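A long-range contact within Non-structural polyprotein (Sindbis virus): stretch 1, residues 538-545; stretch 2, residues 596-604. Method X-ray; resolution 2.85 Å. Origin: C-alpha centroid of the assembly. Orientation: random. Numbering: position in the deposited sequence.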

ATOM      1  N   GLY A 538     -12.355   2.467  -0.509  1.00 66.98           N
ATOM      2  CA  GLY A 538     -11.216   3.044  -1.212  1.00 69.80           C
ATOM      3  C   GLY A 538      -9.894   3.050  -0.448  1.00 68.66           C
ATOM      4  O   GLY A 538      -9.770   2.469   0.632  1.00 67.01           O
ATOM      5  N   LYS A 539      -8.883   3.675  -1.047  1.00 61.13           N
ATOM      6  CA  LYS A 539      -7.549   3.737  -0.460  1.00 52.68           C
ATOM      7  C   LYS A 539      -7.477   4.745   0.696  1.00 56.92           C
ATOM      8  O   LYS A 539      -8.277   5.674   0.776  1.00 60.72           O
ATOM      9  N   LEU A 540      -6.524   4.528   1.599  1.00 57.48           N
ATOM     10  CA  LEU A 540      -6.449   5.260   2.857  1.00 56.01           C
ATOM     11  C   LEU A 540      -5.446   6.425   2.897  1.00 58.15           C
ATOM     12  O   LEU A 540      -5.287   7.078   3.939  1.00 50.78           O
ATOM     13  N   TYR A 541      -4.783   6.681   1.774  1.00 59.68           N
ATOM     14  CA  TYR A 541      -3.794   7.755   1.684  1.00 56.61           C
ATOM     15  C   TYR A 541      -3.969   8.528   0.383  1.00 53.86           C
ATOM     16  O   TYR A 541      -4.182   7.942  -0.673  1.00 57.24           O
ATOM     17  N   SER A 542      -3.885   9.845   0.449  1.00 56.34           N
ATOM     18  CA  SER A 542      -3.957  10.647  -0.763  1.00 62.91           C
ATOM     19  C   SER A 542      -3.288  12.007  -0.589  1.00 68.71           C
ATOM     20  O   SER A 542      -3.209  12.531   0.522  1.00 70.46           O
ATOM     21  N   TYR A 543      -2.800  12.573  -1.688  1.00 64.37           N
ATOM     22  CA  TYR A 543      -2.355  13.965  -1.684  1.00 60.10           C
ATOM     23  C   TYR A 543      -3.474  14.932  -2.098  1.00 61.61           C
ATOM     24  O   TYR A 543      -3.306  16.148  -2.013  1.00 65.34           O
ATOM     25  N   PHE A 544      -4.596  14.392  -2.572  1.00 49.54           N
ATOM     26  CA  PHE A 544      -5.731  15.216  -2.969  1.00 51.63           C
ATOM     27  C   PHE A 544      -5.368  16.213  -4.054  1.00 57.28           C
ATOM     28  O   PHE A 544      -5.943  17.299  -4.123  1.00 55.75           O
ATOM     29  N   GLU A 545      -4.405  15.854  -4.895  1.00 58.43           N
ATOM     30  CA  GLU A 545      -4.072  16.701  -6.029  1.00 61.26           C
ATOM     31  C   GLU A 545      -5.310  16.860  -6.911  1.00 65.10           C
ATOM     32  O   GLU A 545      -6.075  15.915  -7.091  1.00 63.05           O
ATOM     33  N   SER A 596      11.052  14.204  -1.457  1.00 51.29           N
ATOM     34  CA  SER A 596       9.964  13.234  -1.473  1.00 45.98           C
ATOM     35  C   SER A 596       9.266  13.138  -0.124  1.00 53.32           C
ATOM     36  O   SER A 596       9.836  13.469   0.909  1.00 53.31           O
ATOM     37  N   SER A 597       8.000  12.738  -0.157  1.00 60.49           N
ATOM     38  CA  SER A 597       7.247  12.465   1.058  1.00 58.25           C
ATOM     39  C   SER A 597       6.305  11.288   0.802  1.00 53.07           C
ATOM     40  O   SER A 597       6.399  10.623  -0.228  1.00 53.41           O
ATOM     41  N   SER A 598       5.414  11.030   1.753  1.00 48.69           N
ATOM     42  CA  SER A 598       4.404   9.989   1.621  1.00 42.70           C
ATOM     43  C   SER A 598       3.010  10.601   1.727  1.00 47.07           C
ATOM     44  O   SER A 598       2.811  11.594   2.431  1.00 49.33           O
ATOM     45  N   PRO A 599       2.038  10.013   1.016  1.00 47.29           N
ATOM     46  CA  PRO A 599       0.662  10.520   1.047  1.00 53.27           C
ATOM     47  C   PRO A 599       0.058  10.505   2.449  1.00 49.15           C
ATOM     48  O   PRO A 599       0.105   9.475   3.118  1.00 47.55           O
ATOM     49  N   PRO A 600      -0.510  11.639   2.889  1.00 45.94           N
ATOM     50  CA  PRO A 600      -1.091  11.673   4.235  1.00 48.17           C
ATOM     51  C   PRO A 600      -2.269  10.722   4.303  1.00 49.68           C
ATOM     52  O   PRO A 600      -2.945  10.536   3.291  1.00 52.19           O
ATOM     53  N   LYS A 601      -2.526  10.132   5.463  1.00 48.39           N
ATOM     54  CA  LYS A 601      -3.683   9.265   5.574  1.00 54.83           C
ATOM     55  C   LYS A 601      -4.958  10.100   5.524  1.00 57.21           C
ATOM     56  O   LYS A 601      -5.034  11.177   6.113  1.00 59.61           O
ATOM     57  N   THR A 602      -5.947   9.586   4.799  1.00 61.26           N
ATOM     58  CA  THR A 602      -7.228  10.256   4.610  1.00 57.37           C
ATOM     59  C   THR A 602      -8.240   9.965   5.710  1.00 57.94           C
ATOM     60  O   THR A 602      -9.266  10.630   5.797  1.00 62.82           O
ATOM     61  N   LEU A 603      -7.969   8.968   6.542  1.00 64.30           N
ATOM     62  CA  LEU A 603      -8.953   8.535   7.521  1.00 63.99           C
ATOM     63  C   LEU A 603      -8.302   8.135   8.846  1.00 65.20           C
ATOM     64  O   LEU A 603      -8.374   6.979   9.254  1.00 65.28           O
ATOM     65  N   PRO A 604      -7.675   9.100   9.530  1.00 64.96           N
ATOM     66  CA  PRO A 604      -6.997   8.841  10.807  1.00 65.06           C
ATOM     67  C   PRO A 604      -7.974   8.477  11.922  1.00 69.72           C
ATOM     68  O   PRO A 604      -7.634   7.720  12.839  1.00 68.71           O
TER

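Two irregular segments of one chain meet here through a single beta bridge, and the side chains around it pack tyrosine against proline and methyl against ring. The bridge pairs Tyr 541 with Lys 601 and rests on two hydrogen bonds: Thr 602 N donates to Leu 540 O at 2.7 Å, and Ser 542 N donates to Pro 600 O at 3.1 Å.

Tyr 543, chi1 m, starts sideways, but its end comes nearer the other stretch, and Tyr 543 as a whole has more area covered there than any other residue. One face of its ring receives Pro 599 CA, 3.8 Å from the ring centroid, and Pro 600 CD, 4.2 Å from it, both as CH-pi contacts. Its hydroxyl, Tyr 543 OH, lies 2.7 Å from Ser 597 OG in a hydrogen bond that either group could donate. Ser 597 points toward the tyrosine's stretch, and its p rotamer places OG near the plane of the ring, so the polar contact leaves the face to the prolines.

The CA-to-CB bond of Tyr 541, chi1 also m, points sideways: its CB meets Pro 599 CB at 3.7 Å, and its CD1 lies 3.7 Å from Lys 601 CB. The lysine's CB packs there, but its end leads away, and NZ is hydrogen-bonded elsewhere in the structure.

Thr 602 points toward the first stretch with chi1 p. Its CG2 packs 3.7 Å from Ser 542 CB and 3.6 Å from Phe 544 CZ, while OG1 is hydrogen-bonded elsewhere in the structure. Ser 542, chi1 t, points away overall; its OG accepts from Phe 544 N at 3.1 Å, a local bond within its own stretch. Leu 540 CD2 adds a looser apolar contact with Leu 603 CB at 4.2 Å.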

ATOM      1  CB  LYS A 539      -6.507   4.087  -1.524  1.00 49.83           C
ATOM      2  CG  LYS A 539      -6.557   5.538  -1.980  1.00 53.82           C
ATOM      3  CD  LYS A 539      -5.475   5.839  -2.998  1.00 55.72           C
ATOM      4  CE  LYS A 539      -5.989   5.683  -4.416  1.00 64.41           C
ATOM      5  NZ  LYS A 539      -5.051   6.301  -5.377  1.00 72.41           N
ATOM      6  CB  LEU A 540      -6.159   4.270   3.983  1.00 57.17           C
ATOM      7  CG  LEU A 540      -7.314   3.288   4.208  1.00 56.67           C
ATOM      8  CD1 LEU A 540      -6.902   2.145   5.106  1.00 52.79           C
ATOM      9  CD2 LEU A 540      -8.540   4.000   4.775  1.00 56.48           C
ATOM     10  CB  TYR A 541      -2.367   7.186   1.738  1.00 53.71           C
ATOM     11  CG  TYR A 541      -2.128   6.176   2.840  1.00 53.53           C
ATOM     12  CD1 TYR A 541      -1.771   6.589   4.117  1.00 57.47           C
ATOM     13  CD2 TYR A 541      -2.238   4.813   2.600  1.00 52.26           C
ATOM     14  CE1 TYR A 541      -1.543   5.674   5.126  1.00 61.39           C
ATOM     15  CE2 TYR A 541      -2.011   3.887   3.607  1.00 54.91           C
ATOM     16  CZ  TYR A 541      -1.664   4.321   4.866  1.00 60.61           C
ATOM     17  OH  TYR A 541      -1.436   3.410   5.874  1.00 63.32           O
ATOM     18  CB  SER A 542      -5.417  10.840  -1.172  1.00 62.68           C
ATOM     19  OG  SER A 542      -5.499  11.404  -2.464  1.00 68.25           O
ATOM     20  CB  TYR A 543      -1.159  14.156  -2.609  1.00 58.18           C
ATOM     21  CG  TYR A 543       0.151  13.652  -2.048  1.00 59.68           C
ATOM     22  CD1 TYR A 543       0.867  14.413  -1.135  1.00 55.56           C
ATOM     23  CD2 TYR A 543       0.692  12.440  -2.459  1.00 51.29           C
ATOM     24  CE1 TYR A 543       2.059  13.975  -0.635  1.00 55.66           C
ATOM     25  CE2 TYR A 543       1.886  11.996  -1.961  1.00 47.71           C
ATOM     26  CZ  TYR A 543       2.570  12.769  -1.049  1.00 54.82           C
ATOM     27  OH  TYR A 543       3.774  12.342  -0.537  1.00 57.30           O
ATOM     28  CB  PHE A 544      -6.318  15.948  -1.760  1.00 50.22           C
ATOM     29  CG  PHE A 544      -6.975  15.034  -0.786  1.00 55.59           C
ATOM     30  CD1 PHE A 544      -8.294  14.657  -0.964  1.00 58.42           C
ATOM     31  CD2 PHE A 544      -6.264  14.511   0.282  1.00 55.64           C
ATOM     32  CE1 PHE A 544      -8.904  13.788  -0.083  1.00 60.40           C
ATOM     33  CE2 PHE A 544      -6.868  13.643   1.170  1.00 58.32           C
ATOM     34  CZ  PHE A 544      -8.189  13.279   0.987  1.00 60.67           C
ATOM     35  CB  GLU A 545      -2.900  16.120  -6.823  1.00 57.84           C
ATOM     36  CG  GLU A 545      -3.208  14.857  -7.606  1.00 60.65           C
ATOM     37  CD  GLU A 545      -2.842  13.573  -6.864  1.00 63.09           C
ATOM     38  OE1 GLU A 545      -2.837  13.569  -5.617  1.00 57.37           O
ATOM     39  OE2 GLU A 545      -2.562  12.558  -7.542  1.00 68.54           O
ATOM     40  CB  SER A 596      10.478  11.855  -1.877  1.00 41.18           C
ATOM     41  OG  SER A 596      11.616  11.489  -1.118  1.00 50.03           O
ATOM     42  CB  SER A 597       6.464  13.702   1.500  1.00 59.91           C
ATOM     43  OG  SER A 597       5.538  14.121   0.512  1.00 57.17           O
ATOM     44  CB  SER A 598       4.577   8.939   2.714  1.00 40.84           C
ATOM     45  OG  SER A 598       5.834   8.297   2.607  1.00 48.93           O
ATOM     46  CB  PRO A 599      -0.089   9.546   0.134  1.00 52.61           C
ATOM     47  CG  PRO A 599       0.765   8.335   0.057  1.00 47.74           C
ATOM     48  CD  PRO A 599       2.168   8.828   0.156  1.00 46.06           C
ATOM     49  CB  PRO A 600      -1.574  13.114   4.398  1.00 51.94           C
ATOM     50  CG  PRO A 600      -1.132  13.866   3.198  1.00 51.65           C
ATOM     51  CD  PRO A 600      -0.405  12.967   2.266  1.00 47.31           C
ATOM     52  CB  LYS A 601      -3.621   8.366   6.818  1.00 58.12           C
ATOM     53  CG  LYS A 601      -3.566   9.049   8.147  1.00 62.44           C
ATOM     54  CD  LYS A 601      -3.474   8.000   9.252  1.00 63.40           C
ATOM     55  CE  LYS A 601      -2.060   7.539   9.498  1.00 65.94           C
ATOM     56  NZ  LYS A 601      -1.569   8.036  10.820  1.00 69.43           N
ATOM     57  CB  THR A 602      -7.885   9.791   3.299  1.00 55.14           C
ATOM     58  OG1 THR A 602      -8.123   8.381   3.370  1.00 50.59           O
ATOM     59  CG2 THR A 602      -6.990  10.073   2.108  1.00 59.48           C
ATOM     60  CB  LEU A 603      -9.729   7.355   6.942  1.00 66.14           C
ATOM     61  CG  LEU A 603     -11.099   7.079   7.543  1.00 71.43           C
ATOM     62  CD1 LEU A 603     -12.081   8.165   7.110  1.00 70.66           C
ATOM     63  CD2 LEU A 603     -11.583   5.694   7.136  1.00 70.99           C
ATOM     64  CB  PRO A 604      -6.291  10.165  11.101  1.00 66.24           C
ATOM     65  CG  PRO A 604      -7.063  11.187  10.334  1.00 69.01           C
ATOM     66  CD  PRO A 604      -7.526  10.498   9.098  1.00 66.27           C
TER